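Local coordinates for protein SsRai1 (Scheffersomyces stipitis, PDB 5BTO) that removes NAD caps, and also acts on methylguanosine-capped and triphosphate 5' ends of RNA, as a metal-dependent decapping nuclease that binds and stimulates the exoribonuclease Rat1, at residues A[176-181]-A[298-303]; A[258-263]-A[273-278]; A[293-298]-A[304-309]. All coordinates share one frame; numbering follows the deposited sequence.

How the contacts relate
All three contacts involve one four-stranded sheet, with strands 254-261, 290-296 and 302-309, or the turn at its end. Contact 3 is the sheet itself, the hairpin of its last two strands, and is held by backbone hydrogen bonds with aromatic packing on one face. Contact 2 lies over that same face, where helix 266-286 meets strand 254-261 through a polar lysine-threonine bond and a water. Contact 1 is almost wholly apolar: F300, from the hairpin's turn, reaches helix 169-188. Each contact mixes buried and more open residues, with F300, T260, Y293 and F295 on the buried side. The salt bridge of R261 with D298 ties contact 2 to the turn shared by the other two.

Contact 1 of 3, residues A[176-181]-A[298-303]; sequences KRCEFS and DSFFLR
F300 drives its ring against one side of helix 169-188, where R177, C178 and S181 receive it. The tip and one flank of the ring do the touching: CZ lies 3.8 Å from CB of R177, CE1 packs on CA of C178, and CD1 faces CB of S181. The CA of C178 sits at the ring edge, near its plane, whereas the CB atoms of R177 and S181 approach obliquely. The sulfur of C178 also comes in at the edge, 77° off the ring normal, with SG 3.9 Å from CZ of F300, a sulfur-aromatic contact. C178 and S181 are small enough to let the ring come close to the helix backbone. In S181 the hydroxyl stands between the backbone N and the carbonyl carbon (chi1 71°), which turns OG back to bond C178 O at 2.6 Å and leaves CB to meet the ring. R177 lends its CB and sends its guanidinium away to a salt bridge with D173. With F300 reduced to an alanine, the flank of the helix formed by R177, C178 and S181 is likely to lose its ring partner, opening a gap beneath the turn. The ring of H174, one helical turn before C178, also meets F300, whose backbone is hydrogen-bonded to that of L68; the contact thus packs the turn between strands 290-296 and 302-309 against helix 169-188.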
loop_
_atom_site.group_PDB
_atom_site.type_symbol
_atom_site.label_atom_id
_atom_site.label_comp_id
_atom_site.label_asym_id
_atom_site.label_seq_id
_atom_site.Cartn_x
_atom_site.Cartn_y
_atom_site.Cartn_z
ATOM N N LYS A 176 -9.574 1.550 -36.858
ATOM C CA LYS A 176 -11.027 1.404 -36.906
ATOM C C LYS A 176 -11.427 0.042 -37.475
ATOM O O LYS A 176 -12.388 -0.575 -37.013
ATOM C CB LYS A 176 -11.668 2.551 -37.696
ATOM C CG LYS A 176 -11.520 3.905 -37.018
ATOM C CD LYS A 176 -12.030 5.047 -37.892
ATOM C CE LYS A 176 -13.540 4.996 -38.065
ATOM N NZ LYS A 176 -14.055 6.172 -38.832
ATOM N N ARG A 177 -10.676 -0.435 -38.462
ATOM C CA ARG A 177 -10.925 -1.758 -39.025
ATOM C C ARG A 177 -10.615 -2.885 -38.037
ATOM O O ARG A 177 -11.310 -3.902 -38.005
ATOM C CB ARG A 177 -10.153 -1.940 -40.329
ATOM C CG ARG A 177 -10.695 -1.056 -41.431
ATOM C CD ARG A 177 -9.848 -1.108 -42.673
ATOM N NE ARG A 177 -10.392 -0.229 -43.702
ATOM C CZ ARG A 177 -11.258 -0.617 -44.632
ATOM N NH1 ARG A 177 -11.675 -1.876 -44.672
ATOM N NH2 ARG A 177 -11.704 0.252 -45.526
ATOM N N CYS A 178 -9.580 -2.699 -37.221
ATOM C CA CYS A 178 -9.279 -3.654 -36.156
ATOM C C CYS A 178 -10.457 -3.788 -35.188
ATOM O O CYS A 178 -10.783 -4.887 -34.739
ATOM C CB CYS A 178 -8.012 -3.250 -35.395
ATOM S SG CYS A 178 -6.453 -3.534 -36.277
ATOM N N GLU A 179 -11.096 -2.667 -34.867
ATOM C CA GLU A 179 -12.252 -2.695 -33.971
ATOM C C GLU A 179 -13.398 -3.459 -34.623
ATOM O O GLU A 179 -14.068 -4.268 -33.983
ATOM C CB GLU A 179 -12.712 -1.276 -33.620
ATOM C CG GLU A 179 -13.859 -1.249 -32.612
ATOM C CD GLU A 179 -14.566 0.097 -32.537
ATOM O OE1 GLU A 179 -15.367 0.293 -31.597
ATOM O OE2 GLU A 179 -14.331 0.953 -33.416
ATOM N N PHE A 180 -13.621 -3.188 -35.903
ATOM C CA PHE A 180 -14.675 -3.858 -36.652
ATOM C C PHE A 180 -14.460 -5.365 -36.691
ATOM O O PHE A 180 -15.404 -6.139 -36.519
ATOM C CB PHE A 180 -14.751 -3.309 -38.078
ATOM C CG PHE A 180 -15.659 -4.094 -38.979
ATOM C CD1 PHE A 180 -17.030 -3.881 -38.962
ATOM C CD2 PHE A 180 -15.146 -5.049 -39.843
ATOM C CE1 PHE A 180 -17.871 -4.601 -39.793
ATOM C CE2 PHE A 180 -15.982 -5.776 -40.673
ATOM C CZ PHE A 180 -17.347 -5.554 -40.645
ATOM N N SER A 181 -13.214 -5.773 -36.917
ATOM C CA SER A 181 -12.870 -7.184 -37.064
ATOM C C SER A 181 -13.326 -8.053 -35.888
ATOM O O SER A 181 -13.644 -9.224 -36.074
ATOM C CB SER A 181 -11.366 -7.356 -37.324
ATOM O OG SER A 181 -10.590 -7.066 -36.171
ATOM N N ASP A 298 -2.394 -9.288 -41.532
ATOM C CA ASP A 298 -2.474 -7.890 -41.965
ATOM C C ASP A 298 -3.653 -7.597 -42.882
ATOM O O ASP A 298 -4.191 -6.489 -42.881
ATOM C CB ASP A 298 -1.193 -7.482 -42.693
ATOM C CG ASP A 298 -0.104 -7.047 -41.750
ATOM O OD1 ASP A 298 -0.245 -5.961 -41.146
ATOM O OD2 ASP A 298 0.894 -7.786 -41.623
ATOM N N SER A 299 -4.030 -8.577 -43.694
ATOM C CA SER A 299 -5.146 -8.396 -44.612
ATOM C C SER A 299 -6.452 -8.773 -43.934
ATOM O O SER A 299 -7.505 -8.811 -44.565
ATOM C CB SER A 299 -4.938 -9.213 -45.886
ATOM O OG SER A 299 -3.837 -8.715 -46.622
ATOM N N PHE A 300 -6.363 -9.049 -42.638
ATOM C CA PHE A 300 -7.524 -9.380 -41.815
ATOM C C PHE A 300 -8.119 -10.753 -42.134
ATOM O O PHE A 300 -9.259 -11.040 -41.762
ATOM C CB PHE A 300 -8.593 -8.281 -41.894
ATOM C CG PHE A 300 -8.221 -7.015 -41.165
ATOM C CD1 PHE A 300 -8.417 -6.905 -39.795
ATOM C CD2 PHE A 300 -7.688 -5.935 -41.850
ATOM C CE1 PHE A 300 -8.083 -5.747 -39.121
ATOM C CE2 PHE A 300 -7.353 -4.769 -41.181
ATOM C CZ PHE A 300 -7.549 -4.674 -39.814
ATOM N N PHE A 301 -7.349 -11.599 -42.814
ATOM C CA PHE A 301 -7.759 -12.988 -43.004
ATOM C C PHE A 301 -7.624 -13.754 -41.695
ATOM O O PHE A 301 -6.609 -13.655 -41.004
ATOM C CB PHE A 301 -6.934 -13.675 -44.097
ATOM C CG PHE A 301 -7.277 -13.227 -45.485
ATOM C CD1 PHE A 301 -8.492 -13.571 -46.057
ATOM C CD2 PHE A 301 -6.389 -12.464 -46.219
ATOM C CE1 PHE A 301 -8.817 -13.157 -47.339
ATOM C CE2 PHE A 301 -6.704 -12.046 -47.497
ATOM C CZ PHE A 301 -7.920 -12.394 -48.060
ATOM N N LEU A 302 -8.657 -14.513 -41.356
ATOM C CA LEU A 302 -8.621 -15.387 -40.187
ATOM C C LEU A 302 -7.741 -16.591 -40.488
ATOM O O LEU A 302 -8.052 -17.384 -41.381
ATOM C CB LEU A 302 -10.031 -15.850 -39.841
ATOM C CG LEU A 302 -10.179 -16.772 -38.638
ATOM C CD1 LEU A 302 -9.771 -16.047 -37.355
ATOM C CD2 LEU A 302 -11.617 -17.234 -38.542
ATOM N N ARG A 303 -6.643 -16.726 -39.750
ATOM C CA ARG A 303 -5.665 -17.777 -40.022
ATOM C C ARG A 303 -5.711 -18.912 -39.007
ATOM O O ARG A 303 -5.427 -20.062 -39.336
ATOM C CB ARG A 303 -4.253 -17.188 -40.065
ATOM C CG ARG A 303 -4.050 -16.163 -41.156
ATOM C CD ARG A 303 -4.089 -16.830 -42.530
ATOM N NE ARG A 303 -3.856 -15.880 -43.610
ATOM C CZ ARG A 303 -3.903 -16.194 -44.901
ATOM N NH1 ARG A 303 -4.180 -17.438 -45.277
ATOM N NH2 ARG A 303 -3.676 -15.266 -45.821
#

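Contact 2 of 3, residues A[258-263]-A[273-278]; sequences KTTRIL and EKKLFK
Strand 258-261 and helix 273-278 come nearest in their backbones at T260 and K275, whose CA atoms are 8.3 Å apart, and side chains have to bridge that separation. K275 is long enough: its chain is extended beyond CG, and NZ donates a hydrogen bond to OG1 of T260 at 3.1 Å. The two side chains cross obliquely, so that CD of K275 also passes 3.6 Å from the same hydroxyl oxygen. In T260 the hydroxyl is anti to the backbone N (chi1 -165°), which presents OG1 to the lysine. A water widens the link: it accepts from NZ of K275 at 2.6 Å and donates to the backbone O of T259 at 2.8 Å. Threonine suits this place, since its branched side chain fits a strand and also packs on F295 and F272 while offering an oxygen to the helix. The pair joins the first strand and the helix of a beta-alpha-beta unit; on that strand, metal-binding E256 and substrate-binding K258 fit the (D/E)-x-K element of this nuclease fold. Meeting a hydroxyl and a water here, not a carboxylate, the ammonium makes a charge-assisted hydrogen bond, probably a modest tie, and gives the buried T260 a donor.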
loop_
_atom_site.group_PDB
_atom_site.type_symbol
_atom_site.label_atom_id
_atom_site.label_comp_id
_atom_site.label_asym_id
_atom_site.label_seq_id
_atom_site.Cartn_x
_atom_site.Cartn_y
_atom_site.Cartn_z
ATOM N N LYS A 258 -12.834 -13.431 -28.915
ATOM C CA LYS A 258 -11.902 -12.319 -29.079
ATOM C C LYS A 258 -11.074 -12.513 -30.333
ATOM O O LYS A 258 -10.995 -13.625 -30.861
ATOM C CB LYS A 258 -10.951 -12.244 -27.880
ATOM C CG LYS A 258 -11.610 -12.154 -26.530
ATOM C CD LYS A 258 -12.194 -10.785 -26.289
ATOM C CE LYS A 258 -12.466 -10.582 -24.795
ATOM N NZ LYS A 258 -13.380 -9.434 -24.524
ATOM N N THR A 259 -10.431 -11.438 -30.785
ATOM C CA THR A 259 -9.514 -11.510 -31.919
ATOM C C THR A 259 -8.212 -10.787 -31.619
ATOM O O THR A 259 -8.162 -9.898 -30.765
ATOM C CB THR A 259 -10.106 -10.858 -33.179
ATOM O OG1 THR A 259 -10.222 -9.444 -32.972
ATOM C CG2 THR A 259 -11.464 -11.449 -33.510
ATOM N N THR A 260 -7.162 -11.158 -32.340
ATOM C CA THR A 260 -5.882 -10.489 -32.210
ATOM C C THR A 260 -5.052 -10.821 -33.446
ATOM O O THR A 260 -5.417 -11.711 -34.215
ATOM C CB THR A 260 -5.154 -10.930 -30.920
ATOM O OG1 THR A 260 -4.074 -10.028 -30.626
ATOM C CG2 THR A 260 -4.629 -12.355 -31.059
ATOM N N ARG A 261 -3.951 -10.104 -33.651
ATOM C CA ARG A 261 -3.094 -10.368 -34.799
ATOM C C ARG A 261 -2.325 -11.671 -34.594
ATOM O O ARG A 261 -1.991 -12.027 -33.463
ATOM C CB ARG A 261 -2.125 -9.199 -35.013
ATOM C CG ARG A 261 -1.211 -9.346 -36.220
ATOM C CD ARG A 261 -0.473 -8.058 -36.526
ATOM N NE ARG A 261 0.440 -8.228 -37.653
ATOM C CZ ARG A 261 1.100 -7.231 -38.236
ATOM N NH1 ARG A 261 0.938 -5.987 -37.805
ATOM N NH2 ARG A 261 1.917 -7.477 -39.254
ATOM N N ILE A 262 -2.061 -12.388 -35.684
ATOM C CA ILE A 262 -1.220 -13.580 -35.626
ATOM C C ILE A 262 0.105 -13.284 -34.937
ATOM O O ILE A 262 0.605 -12.160 -34.997
ATOM C CB ILE A 262 -0.938 -14.167 -37.027
ATOM C CG1 ILE A 262 -0.395 -13.096 -37.967
ATOM C CG2 ILE A 262 -2.204 -14.779 -37.612
ATOM C CD1 ILE A 262 -0.069 -13.639 -39.368
ATOM N N LEU A 263 0.654 -14.302 -34.280
ATOM C CA LEU A 263 1.841 -14.156 -33.450
ATOM C C LEU A 263 3.103 -14.378 -34.274
ATOM O O LEU A 263 3.749 -15.415 -34.171
ATOM C CB LEU A 263 1.795 -15.152 -32.292
ATOM C CG LEU A 263 0.545 -15.108 -31.412
ATOM C CD1 LEU A 263 0.652 -16.101 -30.249
ATOM C CD2 LEU A 263 0.328 -13.698 -30.886
ATOM N N GLU A 273 -0.161 -10.995 -24.929
ATOM C CA GLU A 273 -0.196 -11.316 -23.508
ATOM C C GLU A 273 -0.996 -10.298 -22.707
ATOM O O GLU A 273 -1.737 -10.676 -21.793
ATOM C CB GLU A 273 1.204 -11.464 -22.916
ATOM C CG GLU A 273 1.157 -11.989 -21.488
ATOM C CD GLU A 273 2.494 -11.937 -20.809
ATOM O OE1 GLU A 273 2.905 -10.827 -20.410
ATOM O OE2 GLU A 273 3.125 -13.003 -20.674
ATOM N N LYS A 274 -0.844 -9.018 -23.042
ATOM C CA LYS A 274 -1.611 -7.964 -22.382
ATOM C C LYS A 274 -3.107 -8.200 -22.564
ATOM O O LYS A 274 -3.889 -8.040 -21.623
ATOM C CB LYS A 274 -1.244 -6.579 -22.932
ATOM C CG LYS A 274 0.175 -6.146 -22.641
ATOM C CD LYS A 274 0.462 -4.780 -23.256
ATOM C CE LYS A 274 -0.651 -3.784 -22.937
ATOM N NZ LYS A 274 -0.920 -3.689 -21.473
ATOM N N LYS A 275 -3.494 -8.580 -23.780
ATOM C CA LYS A 275 -4.904 -8.794 -24.095
ATOM C C LYS A 275 -5.409 -10.046 -23.399
ATOM O O LYS A 275 -6.522 -10.076 -22.870
ATOM C CB LYS A 275 -5.111 -8.930 -25.611
ATOM C CG LYS A 275 -4.816 -7.666 -26.418
ATOM C CD LYS A 275 -5.012 -7.916 -27.916
ATOM C CE LYS A 275 -4.558 -6.731 -28.752
ATOM N NZ LYS A 275 -4.761 -6.997 -30.202
ATOM N N LEU A 276 -4.593 -11.092 -23.420
ATOM C CA LEU A 276 -4.977 -12.369 -22.835
ATOM C C LEU A 276 -5.175 -12.228 -21.327
ATOM O O LEU A 276 -6.103 -12.814 -20.762
ATOM C CB LEU A 276 -3.926 -13.445 -23.159
ATOM C CG LEU A 276 -4.243 -14.889 -22.754
ATOM C CD1 LEU A 276 -5.476 -15.410 -23.500
ATOM C CD2 LEU A 276 -3.047 -15.794 -23.033
ATOM N N PHE A 277 -4.315 -11.440 -20.675
ATOM C CA PHE A 277 -4.485 -11.173 -19.249
ATOM C C PHE A 277 -5.805 -10.440 -18.982
ATOM O O PHE A 277 -6.538 -10.797 -18.062
ATOM C CB PHE A 277 -3.309 -10.336 -18.725
ATOM C CG PHE A 277 -3.501 -9.830 -17.309
ATOM C CD1 PHE A 277 -3.661 -10.716 -16.262
ATOM C CD2 PHE A 277 -3.480 -8.473 -17.047
ATOM C CE1 PHE A 277 -3.831 -10.257 -14.955
ATOM C CE2 PHE A 277 -3.645 -7.993 -15.751
ATOM C CZ PHE A 277 -3.818 -8.891 -14.701
ATOM N N LYS A 278 -6.103 -9.411 -19.773
ATOM C CA LYS A 278 -7.381 -8.711 -19.615
ATOM C C LYS A 278 -8.572 -9.648 -19.849
ATOM O O LYS A 278 -9.568 -9.585 -19.142
ATOM C CB LYS A 278 -7.469 -7.475 -20.508
ATOM C CG LYS A 278 -6.664 -6.283 -19.967
ATOM C CD LYS A 278 -6.907 -5.015 -20.784
ATOM C CE LYS A 278 -6.028 -3.849 -20.314
ATOM N NZ LYS A 278 -4.659 -3.865 -20.934
HETATM O O HOH W 1 -7.372 -7.185 -30.449
#

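Contact 3 of 3, residues A[293-298]-A[304-309]; sequences YGFRDD and DVELYK
F295 N reaches D304 O at 2.7 Å, the shortest hydrogen bond between the two strands, while the return bond from D304 N to F295 O is weak. Two residues back, Y293 and E306 form a second antiparallel hydrogen-bonded pair, N to O at 2.9 Å in both directions. G294 and V305 make the non-hydrogen-bonded pair between them, and the CA of V305 adds a CA-H...O contact to Y293 O. G294 has no side chain, so on this face V305 meets only backbone of the segment 293-298.

Most of the side-chain packing between the two strands lies on the face of Y293, F295, D304 and E306, which project together. Having CG anti to its carbonyl carbon (chi1 -65°), F295 lays its ring along the neighbouring strand, with D304 O at its edge. CE1 of this ring meets CG of E306 at 3.5 Å, the two side chains crossing at about a right angle. Glutamate suits this open position: its methylenes pack on the aromatic ring, while the bend at chi2 (-73°) carries the carboxylate away. Y308 approaches from the direction opposite to F295 and brings its OH to the edge of that ring, 3.9 Å from CZ. Its CE1 is 4.1 Å from CD2 of Y293, where the two tyrosines cross at a slant.

This beta hairpin closes one side of its sheet, with strand 302-309 outermost and strand 254-261 beyond strand 290-296. Helix 266-286 covers the aromatic face: F272 meets the rings of Y293 and F295 edge-to-face, and the hydroxyls of Y293 and T279 are hydrogen-bonded. Y293 also packs on the substrate-binding K258, which brings the hairpin to the border of the active site.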
loop_
_atom_site.group_PDB
_atom_site.type_symbol
_atom_site.label_atom_id
_atom_site.label_comp_id
_atom_site.label_asym_id
_atom_site.label_seq_id
_atom_site.Cartn_x
_atom_site.Cartn_y
_atom_site.Cartn_z
ATOM N N TYR A 293 -10.030 -17.345 -29.145
ATOM C CA TYR A 293 -9.345 -16.278 -29.870
ATOM C C TYR A 293 -9.230 -16.611 -31.349
ATOM O O TYR A 293 -8.795 -17.704 -31.718
ATOM C CB TYR A 293 -7.939 -16.028 -29.311
ATOM C CG TYR A 293 -7.879 -14.877 -28.347
ATOM C CD1 TYR A 293 -7.711 -13.571 -28.801
ATOM C CD2 TYR A 293 -8.011 -15.095 -26.984
ATOM C CE1 TYR A 293 -7.661 -12.510 -27.904
ATOM C CE2 TYR A 293 -7.976 -14.047 -26.086
ATOM C CZ TYR A 293 -7.804 -12.761 -26.551
ATOM O OH TYR A 293 -7.758 -11.719 -25.652
ATOM N N GLY A 294 -9.621 -15.663 -32.189
ATOM C CA GLY A 294 -9.348 -15.751 -33.619
ATOM C C GLY A 294 -8.123 -14.917 -33.946
ATOM O O GLY A 294 -8.010 -13.771 -33.509
ATOM N N PHE A 295 -7.196 -15.506 -34.695
ATOM C CA PHE A 295 -5.938 -14.852 -35.036
ATOM C C PHE A 295 -5.950 -14.452 -36.505
ATOM O O PHE A 295 -6.188 -15.286 -37.376
ATOM C CB PHE A 295 -4.761 -15.795 -34.756
ATOM C CG PHE A 295 -4.583 -16.134 -33.298
ATOM C CD1 PHE A 295 -5.284 -17.185 -32.720
ATOM C CD2 PHE A 295 -3.715 -15.390 -32.500
ATOM C CE1 PHE A 295 -5.124 -17.490 -31.365
ATOM C CE2 PHE A 295 -3.551 -15.688 -31.152
ATOM C CZ PHE A 295 -4.251 -16.742 -30.586
ATOM N N ARG A 296 -5.697 -13.177 -36.784
ATOM C CA ARG A 296 -5.833 -12.676 -38.151
ATOM C C ARG A 296 -4.563 -11.999 -38.637
ATOM O O ARG A 296 -3.779 -11.504 -37.834
ATOM C CB ARG A 296 -7.028 -11.721 -38.253
ATOM C CG ARG A 296 -7.035 -10.622 -37.197
ATOM C CD ARG A 296 -6.754 -9.269 -37.827
ATOM N NE ARG A 296 -6.336 -8.274 -36.847
ATOM C CZ ARG A 296 -5.334 -7.421 -37.035
ATOM N NH1 ARG A 296 -4.640 -7.446 -38.167
ATOM N NH2 ARG A 296 -5.015 -6.548 -36.087
ATOM N N ASP A 297 -4.366 -11.980 -39.955
ATOM C CA ASP A 297 -3.170 -11.365 -40.521
ATOM C C ASP A 297 -3.388 -9.892 -40.886
ATOM O O ASP A 297 -4.425 -9.314 -40.563
ATOM C CB ASP A 297 -2.611 -12.182 -41.701
ATOM C CG ASP A 297 -3.553 -12.240 -42.901
ATOM O OD1 ASP A 297 -4.467 -11.398 -43.014
ATOM O OD2 ASP A 297 -3.351 -13.131 -43.761
ATOM N N ASP A 298 -2.394 -9.288 -41.532
ATOM C CA ASP A 298 -2.474 -7.890 -41.965
ATOM C C ASP A 298 -3.653 -7.597 -42.882
ATOM O O ASP A 298 -4.191 -6.489 -42.881
ATOM C CB ASP A 298 -1.193 -7.482 -42.693
ATOM C CG ASP A 298 -0.104 -7.047 -41.750
ATOM O OD1 ASP A 298 -0.245 -5.961 -41.146
ATOM O OD2 ASP A 298 0.894 -7.786 -41.623
ATOM N N ASP A 304 -6.058 -18.593 -37.766
ATOM C CA ASP A 304 -6.102 -19.618 -36.733
ATOM C C ASP A 304 -7.139 -19.286 -35.682
ATOM O O ASP A 304 -7.471 -18.122 -35.479
ATOM C CB ASP A 304 -4.725 -19.800 -36.088
ATOM C CG ASP A 304 -3.777 -20.609 -36.961
ATOM O OD1 ASP A 304 -4.200 -21.659 -37.496
ATOM O OD2 ASP A 304 -2.614 -20.190 -37.123
ATOM N N VAL A 305 -7.669 -20.327 -35.049
ATOM C CA VAL A 305 -8.606 -20.167 -33.940
ATOM C C VAL A 305 -8.128 -21.055 -32.808
ATOM O O VAL A 305 -7.795 -22.230 -33.033
ATOM C CB VAL A 305 -10.021 -20.616 -34.358
ATOM C CG1 VAL A 305 -10.945 -20.629 -33.164
ATOM C CG2 VAL A 305 -10.566 -19.722 -35.479
ATOM N N GLU A 306 -8.089 -20.517 -31.589
ATOM C CA GLU A 306 -7.659 -21.296 -30.440
ATOM C C GLU A 306 -8.671 -21.194 -29.315
ATOM O O GLU A 306 -9.111 -20.093 -28.962
ATOM C CB GLU A 306 -6.292 -20.817 -29.939
ATOM C CG GLU A 306 -5.170 -20.977 -30.967
ATOM C CD GLU A 306 -4.738 -22.423 -31.153
ATOM O OE1 GLU A 306 -5.165 -23.289 -30.359
ATOM O OE2 GLU A 306 -3.968 -22.694 -32.098
ATOM N N LEU A 307 -9.025 -22.349 -28.764
ATOM C CA LEU A 307 -9.916 -22.443 -27.613
ATOM C C LEU A 307 -9.095 -22.508 -26.336
ATOM O O LEU A 307 -8.168 -23.320 -26.229
ATOM C CB LEU A 307 -10.775 -23.714 -27.717
ATOM C CG LEU A 307 -11.620 -24.055 -26.483
ATOM C CD1 LEU A 307 -12.711 -23.026 -26.283
ATOM C CD2 LEU A 307 -12.237 -25.448 -26.630
ATOM N N TYR A 308 -9.436 -21.658 -25.366
ATOM C CA TYR A 308 -8.798 -21.670 -24.056
ATOM C C TYR A 308 -9.819 -22.034 -22.997
ATOM O O TYR A 308 -10.981 -21.665 -23.115
ATOM C CB TYR A 308 -8.271 -20.268 -23.695
ATOM C CG TYR A 308 -7.156 -19.774 -24.569
ATOM C CD1 TYR A 308 -7.411 -19.307 -25.850
ATOM C CD2 TYR A 308 -5.845 -19.756 -24.109
ATOM C CE1 TYR A 308 -6.388 -18.855 -26.662
ATOM C CE2 TYR A 308 -4.820 -19.311 -24.917
ATOM C CZ TYR A 308 -5.101 -18.862 -26.194
ATOM O OH TYR A 308 -4.095 -18.411 -27.017
ATOM N N LYS A 309 -9.395 -22.739 -21.954
ATOM C CA LYS A 309 -10.184 -22.725 -20.728
ATOM C C LYS A 309 -9.626 -21.615 -19.849
ATOM O O LYS A 309 -8.417 -21.468 -19.715
ATOM C CB LYS A 309 -10.216 -24.076 -20.006
ATOM C CG LYS A 309 -8.903 -24.671 -19.562
ATOM C CD LYS A 309 -9.186 -25.976 -18.799
ATOM C CE LYS A 309 -7.910 -26.641 -18.298
ATOM N NZ LYS A 309 -8.207 -27.844 -17.471
#